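Local coordinates for protein probable ribosomal RNA small subunit methyltransferase (PDB 3DMH) that transfers a methyl group from S-adenosylmethionine to the N2 atom of a guanosine in 16S ribosomal RNA of the small ribosomal subunit, at residues T12-P17 against L21-G26; V69-T74 against R80-S85; S287-A292 against L316-A321. All blocks are in the same frame, centred on the assembly; numbering follows the deposited sequence.

Contact 1. Residues T12-P17 against L21-G26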
# COMPACT_ATOMS: atom_id res chain seq x y z
N THR A 12 -12.35 8.72 -12.06
CA THR A 12 -12.52 9.33 -13.38
C THR A 12 -12.37 8.23 -14.44
O THR A 12 -11.34 7.56 -14.47
CB THR A 12 -11.48 10.39 -13.64
OG1 THR A 12 -11.65 11.46 -12.70
CG2 THR A 12 -11.67 10.95 -15.05
N PRO A 13 -13.37 8.06 -15.33
CA PRO A 13 -13.26 7.06 -16.39
C PRO A 13 -12.46 7.56 -17.58
O PRO A 13 -12.74 8.65 -18.10
CB PRO A 13 -14.72 6.80 -16.79
CG PRO A 13 -15.42 8.12 -16.54
CD PRO A 13 -14.68 8.75 -15.35
N LEU A 14 -11.47 6.77 -17.98
CA LEU A 14 -10.73 7.12 -19.19
C LEU A 14 -11.04 6.13 -20.32
O LEU A 14 -11.29 4.95 -20.06
CB LEU A 14 -9.24 7.19 -18.90
CG LEU A 14 -8.85 8.30 -17.91
CD1 LEU A 14 -7.37 8.25 -17.71
CD2 LEU A 14 -9.26 9.68 -18.41
N PRO A 15 -11.04 6.62 -21.56
CA PRO A 15 -11.40 5.77 -22.70
C PRO A 15 -10.28 4.83 -23.15
O PRO A 15 -9.09 5.19 -23.10
CB PRO A 15 -11.69 6.78 -23.82
CG PRO A 15 -10.87 7.98 -23.46
CD PRO A 15 -10.77 8.02 -21.97
N HIS A 16 -10.68 3.64 -23.62
CA HIS A 16 -9.84 2.76 -24.44
C HIS A 16 -10.77 2.12 -25.47
O HIS A 16 -12.00 2.15 -25.28
CB HIS A 16 -9.14 1.68 -23.62
CG HIS A 16 -10.06 0.87 -22.77
ND1 HIS A 16 -10.66 -0.30 -23.20
CD2 HIS A 16 -10.45 1.04 -21.50
CE1 HIS A 16 -11.41 -0.78 -22.23
NE2 HIS A 16 -11.31 0.02 -21.19
N PRO A 17 -10.22 1.58 -26.57
CA PRO A 17 -11.11 1.01 -27.58
C PRO A 17 -12.08 -0.01 -26.98
O PRO A 17 -11.68 -0.99 -26.34
CB PRO A 17 -10.14 0.37 -28.59
CG PRO A 17 -8.90 1.21 -28.44
CD PRO A 17 -8.81 1.57 -27.00
N LEU A 21 -12.09 2.76 -18.29
CA LEU A 21 -11.47 2.26 -17.09
C LEU A 21 -11.34 3.41 -16.11
O LEU A 21 -10.86 4.48 -16.48
CB LEU A 21 -10.08 1.72 -17.44
CG LEU A 21 -9.39 0.88 -16.39
CD1 LEU A 21 -10.07 -0.50 -16.24
CD2 LEU A 21 -7.93 0.72 -16.77
N PHE A 22 -11.82 3.21 -14.88
CA PHE A 22 -11.69 4.26 -13.87
C PHE A 22 -10.31 4.28 -13.25
O PHE A 22 -9.74 3.24 -12.92
CB PHE A 22 -12.72 4.07 -12.75
CG PHE A 22 -14.14 4.42 -13.17
CD1 PHE A 22 -14.65 5.68 -12.88
CD2 PHE A 22 -14.95 3.50 -13.86
CE1 PHE A 22 -15.95 6.02 -13.22
CE2 PHE A 22 -16.26 3.86 -14.23
CZ PHE A 22 -16.75 5.12 -13.89
N ILE A 23 -9.82 5.50 -13.05
CA ILE A 23 -8.57 5.72 -12.33
C ILE A 23 -8.80 6.77 -11.25
O ILE A 23 -9.80 7.49 -11.27
CB ILE A 23 -7.41 6.13 -13.29
CG1 ILE A 23 -7.65 7.54 -13.84
CG2 ILE A 23 -7.22 5.04 -14.41
CD1 ILE A 23 -6.46 8.09 -14.62
N LYS A 24 -7.86 6.91 -10.33
CA LYS A 24 -7.96 7.99 -9.34
C LYS A 24 -6.55 8.26 -8.81
O LYS A 24 -5.67 7.39 -8.91
CB LYS A 24 -8.90 7.64 -8.17
CG LYS A 24 -8.32 6.60 -7.20
CD LYS A 24 -9.18 6.37 -5.96
CE LYS A 24 -9.42 7.63 -5.16
NZ LYS A 24 -8.16 8.18 -4.51
N PRO A 25 -6.36 9.46 -8.22
CA PRO A 25 -5.09 9.72 -7.54
C PRO A 25 -4.81 8.63 -6.49
O PRO A 25 -5.71 8.15 -5.82
CB PRO A 25 -5.32 11.09 -6.89
CG PRO A 25 -6.34 11.77 -7.81
CD PRO A 25 -7.28 10.61 -8.15
N GLY A 26 -3.55 8.21 -6.42
CA GLY A 26 -3.16 7.21 -5.42
C GLY A 26 -3.37 5.75 -5.77
O GLY A 26 -3.06 4.84 -4.98

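Contact 2. Residues V69-T74 against R80-S85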
# COMPACT_ATOMS: atom_id res chain seq x y z
N VAL A 69 -12.21 -13.67 -15.29
CA VAL A 69 -11.01 -13.08 -14.68
C VAL A 69 -11.28 -12.68 -13.24
O VAL A 69 -12.19 -11.88 -12.96
CB VAL A 69 -10.52 -11.84 -15.45
CG1 VAL A 69 -9.24 -11.28 -14.83
CG2 VAL A 69 -10.31 -12.17 -16.94
N GLU A 70 -10.48 -13.22 -12.33
CA GLU A 70 -10.52 -12.81 -10.92
C GLU A 70 -9.28 -11.96 -10.66
O GLU A 70 -8.26 -12.10 -11.34
CB GLU A 70 -10.55 -14.05 -10.03
CG GLU A 70 -10.54 -13.77 -8.51
CD GLU A 70 -11.75 -12.98 -8.03
OE1 GLU A 70 -12.66 -13.62 -7.46
OE2 GLU A 70 -11.79 -11.74 -8.21
N ARG A 71 -9.37 -11.05 -9.70
CA ARG A 71 -8.28 -10.10 -9.41
C ARG A 71 -8.13 -10.02 -7.92
O ARG A 71 -9.13 -9.82 -7.24
CB ARG A 71 -8.62 -8.71 -9.96
CG ARG A 71 -8.87 -8.69 -11.46
CD ARG A 71 -9.48 -7.34 -11.89
NE ARG A 71 -9.66 -7.36 -13.35
CZ ARG A 71 -10.66 -7.98 -13.97
NH1 ARG A 71 -11.65 -8.59 -13.29
NH2 ARG A 71 -10.68 -7.99 -15.29
N LEU A 72 -6.91 -10.19 -7.42
CA LEU A 72 -6.66 -10.03 -5.98
C LEU A 72 -5.84 -8.77 -5.77
O LEU A 72 -4.74 -8.66 -6.30
CB LEU A 72 -5.89 -11.25 -5.42
CG LEU A 72 -6.57 -12.61 -5.69
CD1 LEU A 72 -5.82 -13.67 -4.91
CD2 LEU A 72 -8.04 -12.65 -5.33
N GLU A 73 -6.36 -7.84 -4.96
CA GLU A 73 -5.71 -6.55 -4.84
C GLU A 73 -5.66 -6.09 -3.39
O GLU A 73 -6.63 -6.24 -2.63
CB GLU A 73 -6.46 -5.56 -5.71
CG GLU A 73 -5.96 -4.10 -5.63
CD GLU A 73 -4.49 -3.97 -5.97
OE1 GLU A 73 -4.11 -4.25 -7.11
OE2 GLU A 73 -3.68 -3.58 -5.10
N THR A 74 -4.49 -5.57 -3.01
CA THR A 74 -4.26 -5.12 -1.64
C THR A 74 -4.57 -3.65 -1.39
O THR A 74 -4.80 -3.25 -0.24
CB THR A 74 -2.79 -5.36 -1.21
OG1 THR A 74 -1.94 -4.76 -2.20
CG2 THR A 74 -2.47 -6.85 -1.18
N ARG A 80 -11.33 0.45 -5.32
CA ARG A 80 -12.41 1.41 -5.64
C ARG A 80 -12.51 1.57 -7.16
O ARG A 80 -13.62 1.60 -7.73
CB ARG A 80 -12.13 2.78 -5.04
CG ARG A 80 -12.20 2.84 -3.53
CD ARG A 80 -11.57 4.15 -3.02
NE ARG A 80 -12.55 5.22 -2.90
CZ ARG A 80 -12.31 6.47 -2.45
NH1 ARG A 80 -11.08 6.86 -2.04
NH2 ARG A 80 -13.33 7.35 -2.40
N CYS A 81 -11.35 1.68 -7.81
CA CYS A 81 -11.32 1.81 -9.28
C CYS A 81 -11.83 0.57 -9.99
O CYS A 81 -12.66 0.69 -10.87
CB CYS A 81 -9.92 2.13 -9.76
SG CYS A 81 -9.33 3.76 -9.20
N LEU A 82 -11.31 -0.62 -9.63
CA LEU A 82 -11.76 -1.85 -10.28
C LEU A 82 -13.29 -2.05 -10.24
O LEU A 82 -13.92 -2.41 -11.21
CB LEU A 82 -11.05 -3.04 -9.62
CG LEU A 82 -9.55 -3.04 -9.87
CD1 LEU A 82 -8.85 -4.03 -8.93
CD2 LEU A 82 -9.22 -3.41 -11.33
N THR A 83 -13.85 -1.99 -9.05
CA THR A 83 -15.26 -2.03 -8.77
C THR A 83 -16.05 -1.01 -9.61
O THR A 83 -17.05 -1.37 -10.23
CB THR A 83 -15.52 -1.88 -7.26
OG1 THR A 83 -14.81 -2.93 -6.59
CG2 THR A 83 -16.99 -2.02 -6.98
N ALA A 84 -15.58 0.24 -9.63
CA ALA A 84 -16.24 1.27 -10.47
C ALA A 84 -16.26 0.86 -11.94
O ALA A 84 -17.21 1.16 -12.66
CB ALA A 84 -15.59 2.65 -10.31
N SER A 85 -15.17 0.21 -12.37
CA SER A 85 -15.03 -0.27 -13.74
C SER A 85 -15.82 -1.55 -14.05
O SER A 85 -15.77 -2.04 -15.18
CB SER A 85 -13.56 -0.53 -14.03
OG SER A 85 -12.79 0.67 -13.95

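Contact 3. Residues S287-A292 against L316-A321. With SAM (S-adenosylmethionine), chain D.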
# COMPACT_ATOMS: atom_id res chain seq x y z
N SER A 287 -8.34 1.54 4.22
CA SER A 287 -8.96 2.78 3.79
C SER A 287 -8.01 3.55 2.87
O SER A 287 -6.80 3.60 3.12
CB SER A 287 -9.19 3.66 5.02
OG SER A 287 -9.93 4.83 4.71
N ASP A 288 -8.58 4.15 1.83
CA ASP A 288 -7.83 5.09 0.98
C ASP A 288 -7.97 6.45 1.67
O ASP A 288 -9.04 7.06 1.63
CB ASP A 288 -8.46 5.12 -0.42
CG ASP A 288 -7.77 6.11 -1.36
OD1 ASP A 288 -6.66 6.58 -1.03
OD2 ASP A 288 -8.34 6.38 -2.45
N VAL A 289 -6.91 6.87 2.35
CA VAL A 289 -6.92 8.07 3.20
C VAL A 289 -8.13 7.93 4.16
O VAL A 289 -8.22 6.93 4.88
CB VAL A 289 -6.85 9.42 2.41
CG1 VAL A 289 -6.45 10.56 3.34
CG2 VAL A 289 -5.79 9.34 1.32
N ASP A 290 -9.06 8.89 4.18
CA ASP A 290 -10.18 8.81 5.11
C ASP A 290 -11.46 8.24 4.51
O ASP A 290 -12.54 8.41 5.07
CB ASP A 290 -10.48 10.19 5.70
CG ASP A 290 -10.84 11.22 4.64
OD1 ASP A 290 -10.49 11.05 3.45
OD2 ASP A 290 -11.48 12.24 5.00
N GLU A 291 -11.33 7.52 3.40
CA GLU A 291 -12.49 6.97 2.70
C GLU A 291 -13.39 6.13 3.60
O GLU A 291 -14.62 6.15 3.47
CB GLU A 291 -12.00 6.16 1.50
CG GLU A 291 -13.00 5.30 0.80
CD GLU A 291 -12.77 3.84 1.03
OE1 GLU A 291 -11.66 3.43 1.47
OE2 GLU A 291 -13.72 3.08 0.73
N ALA A 292 -12.77 5.39 4.52
CA ALA A 292 -13.51 4.47 5.40
C ALA A 292 -14.27 5.17 6.53
O ALA A 292 -15.11 4.55 7.18
CB ALA A 292 -12.57 3.44 6.00
N LEU A 316 4.01 13.56 -2.84
CA LEU A 316 3.03 12.68 -3.51
C LEU A 316 1.61 13.19 -3.33
O LEU A 316 1.28 13.78 -2.29
CB LEU A 316 3.15 11.26 -2.96
CG LEU A 316 4.47 10.51 -3.18
CD1 LEU A 316 4.39 9.17 -2.46
CD2 LEU A 316 4.75 10.30 -4.66
N ASP A 317 0.74 12.92 -4.32
CA ASP A 317 -0.68 13.24 -4.21
C ASP A 317 -1.29 12.72 -2.89
O ASP A 317 -2.05 13.43 -2.25
CB ASP A 317 -1.46 12.61 -5.36
CG ASP A 317 -1.19 13.26 -6.69
OD1 ASP A 317 -0.70 14.41 -6.73
OD2 ASP A 317 -1.48 12.60 -7.73
N VAL A 318 -0.98 11.48 -2.51
CA VAL A 318 -1.52 10.91 -1.26
C VAL A 318 -1.10 11.75 -0.06
O VAL A 318 -1.92 12.05 0.82
CB VAL A 318 -1.10 9.44 -1.05
CG1 VAL A 318 -1.47 8.94 0.36
CG2 VAL A 318 -1.73 8.53 -2.14
N ALA A 319 0.19 12.11 -0.04
CA ALA A 319 0.74 12.88 1.08
C ALA A 319 0.10 14.28 1.17
O ALA A 319 -0.20 14.76 2.26
CB ALA A 319 2.25 12.96 0.98
N GLN A 320 -0.14 14.91 0.02
CA GLN A 320 -0.85 16.18 0.01
C GLN A 320 -2.28 16.00 0.54
O GLN A 320 -2.76 16.80 1.34
CB GLN A 320 -0.87 16.73 -1.42
CG GLN A 320 -1.38 18.15 -1.54
CD GLN A 320 -1.10 18.71 -2.94
OE1 GLN A 320 -0.16 18.29 -3.62
NE2 GLN A 320 -1.92 19.67 -3.36
N ALA A 321 -2.95 14.92 0.12
CA ALA A 321 -4.28 14.60 0.65
C ALA A 321 -4.28 14.40 2.16
O ALA A 321 -5.24 14.78 2.84
CB ALA A 321 -4.85 13.38 -0.06
N SAM D . 2.87 5.09 10.08
CA SAM D . 3.82 3.99 9.69
C SAM D . 5.17 4.26 10.32
O SAM D . 5.33 5.39 10.80
OXT SAM D . 6.05 3.37 10.30
CB SAM D . 4.00 3.92 8.17
CG SAM D . 4.54 5.19 7.50
SD SAM D . 4.83 4.93 5.72
CE SAM D . 6.04 6.23 5.36
C5' SAM D . 3.36 5.61 4.89
C4' SAM D . 2.17 4.68 4.96
O4' SAM D . 1.16 5.31 4.18
C3' SAM D . 2.41 3.27 4.38
O3' SAM D . 2.08 2.26 5.32
C2' SAM D . 1.51 3.25 3.14
O2' SAM D . 1.02 1.98 2.77
C1' SAM D . 0.44 4.24 3.59
N9 SAM D . -0.35 4.72 2.47
C8 SAM D . 0.04 4.92 1.14
N7 SAM D . -1.02 5.41 0.44
C5 SAM D . -2.08 5.51 1.32
C6 SAM D . -3.42 5.90 1.17
N6 SAM D . -3.90 6.27 -0.03
N1 SAM D . -4.22 5.88 2.28
C2 SAM D . -3.75 5.47 3.51
N3 SAM D . -2.44 5.02 3.67
C4 SAM D . -1.65 5.07 2.58

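Contact 1. Residues T12-P17 against L21-G26
With CG of F22 lying beside the backbone N (chi1 -73°), the phenyl ring swings over P13, while CG1 of I23 sits wedged between the backbone N and the carbonyl carbon (chi1 70°) and the extended continuation of the chain carries CD1 to L14. P13 meets the aromatic ring face on: its CB stands 3.9 Å from the centroid of the F22 ring and only 13° off the ring normal, a CH-pi contact. CD of the same proline lies 3.7 Å from F22 CE1. Proline suits this place because P13 forms a non-hydrogen-bonded pair with F22, where its missing N-H costs no bond to the partner strand and its rigid ring offers C-H groups to the aromatic face. L14 and I23 share the other face of the two strands. Their CD1 atoms are modelled 3.2 Å apart, closer than two methyl groups normally come, so the exact placing of these methyls is doubtful. At the turn end, H16 brings the edge of its imidazole to L21, with CD2 4.0 Å from L21 N, and also meets W58.

The frame is an antiparallel beta hairpin, 12-16 with 19-23. T12 and I23 exchange two bonds, T12 N to I23 O and I23 N to T12 O, each 2.9 Å. L14 N gives a nearly straight bond of 2.8 Å to L21 O, and L14 O accepts from L21 N. Beyond the paired part, K24 turns away to a salt bridge with D288 and to the carbonyl of P25, while F22 packs on A84 of helix 76-84. The facing N-H and C=O groups of T12, I23, L14 and L21 are thus paired within the hairpin, whereas F22 N turns out to S85 OG, leaving P13 with F22 on one face and L14 with I23 on the other to join by apolar contact.

Contact 2. Residues V69-T74 against R80-S85
L82 projects from its helix toward the strand, and its two methyls divide the work: CD2 meets the CD methylene of R71, CD1 the root of E73. The closest pair is L82 CD2 with R71 CD at 4.0 Å, the two side chains passing at a slant. R71 runs extended from CG to NE; CD, the last methylene, meets the leucine, and the guanidinium continues beyond it. There V69 CG1 lies 3.6 Å above one face of the guanidinium plane, toward its rim. The charged end is paired outside the contact, NH2 in a salt bridge with E64 and NH1 on the carbonyl O of Q88, which lets an arginine serve as an apolar surface in a buried place.

This is the strand-to-helix step of a beta-alpha-beta unit, strand 68-73, helix 76-84 and strand 90-91, in the N-terminal Rossmann-like sheet, whose strand order 3-2-1-4-5-7-6 matches that of the C-terminal methyltransferase domain. R71 and E73 project toward the helix, and L72 between them turns to the opposite side of the sheet.

E73 CB approaches L82 CD1 at 4.3 Å. With CG anti to the backbone N (chi1 176°), the chain leads away from the leucine and brings the carboxylate to the backbone N atoms of G55 and S75, two amides that satisfy it in the interior. The neighbouring E70 bends back instead: its OE2 accepts the backbone N-H of R71 at 2.9 Å through the anti lone pair, and OE1 forms a salt bridge with R90 of the adjoining strand.

Contact 3. Residues S287-A292 against L316-A321
V289 sends CG2 toward the helix, where it touches CG1 of V318 and CB of A321, each at 4.4 Å. CG2 lies beside the backbone N of V289 and CG1 anti to it (chi1 -163°), and this rotation also leaves CG2 beside the adenine of S-adenosylmethionine, 3.8 Å from its N6. V318 likewise holds CG1 anti to its backbone N (chi1 171°), which sets that methyl above the N7–C5 margin of the purine, 3.6 Å from the cofactor's N7. A321 has only a methyl to offer, enough to meet V289 where the helix comes close.

The loop follows strand 283-286 of the Rossmann-like methyltransferase domain and makes the adenine-reading corner common in this fold: an acidic side chain takes the amino group and the next backbone amide takes the ring. Here D288 OD1 accepts from N6 at 3.0 Å, and V289 N donates to N1 at 2.9 Å.

A type II' turn from D288 to E291 presents both groups. V289 pays for it with a positive phi of 52°, unusual for a branched residue. S287 OG braces the bend, donating to V289 O at 2.7 Å and accepting from A292 N. Salt bridges from K24 and R80 to D288 OD2 probably keep the carboxylate charged, while Y8 OH shares OD1 with the cofactor.

From the N terminus, contact 1 closes first, folding 12-17 back on 21-26 across three intervening residues. Contact 2 opens only afterwards and closes the strand-to-helix turn from 69-74 to 80-85. Contact 3 joins 287-292 to 316-321 over a much longer loop of 23 residues that includes strand 299-304. All three run in series, with none nested or crossed. In space they meet nonetheless. The hairpin rests on the helix of contact 2, where S85 OG probably hydrogen-bonds F22 N. K24 of contact 1 and R80 of contact 2 converge on D288 of contact 3, tying hairpin and N-terminal domain to the cofactor loop of the C-terminal domain.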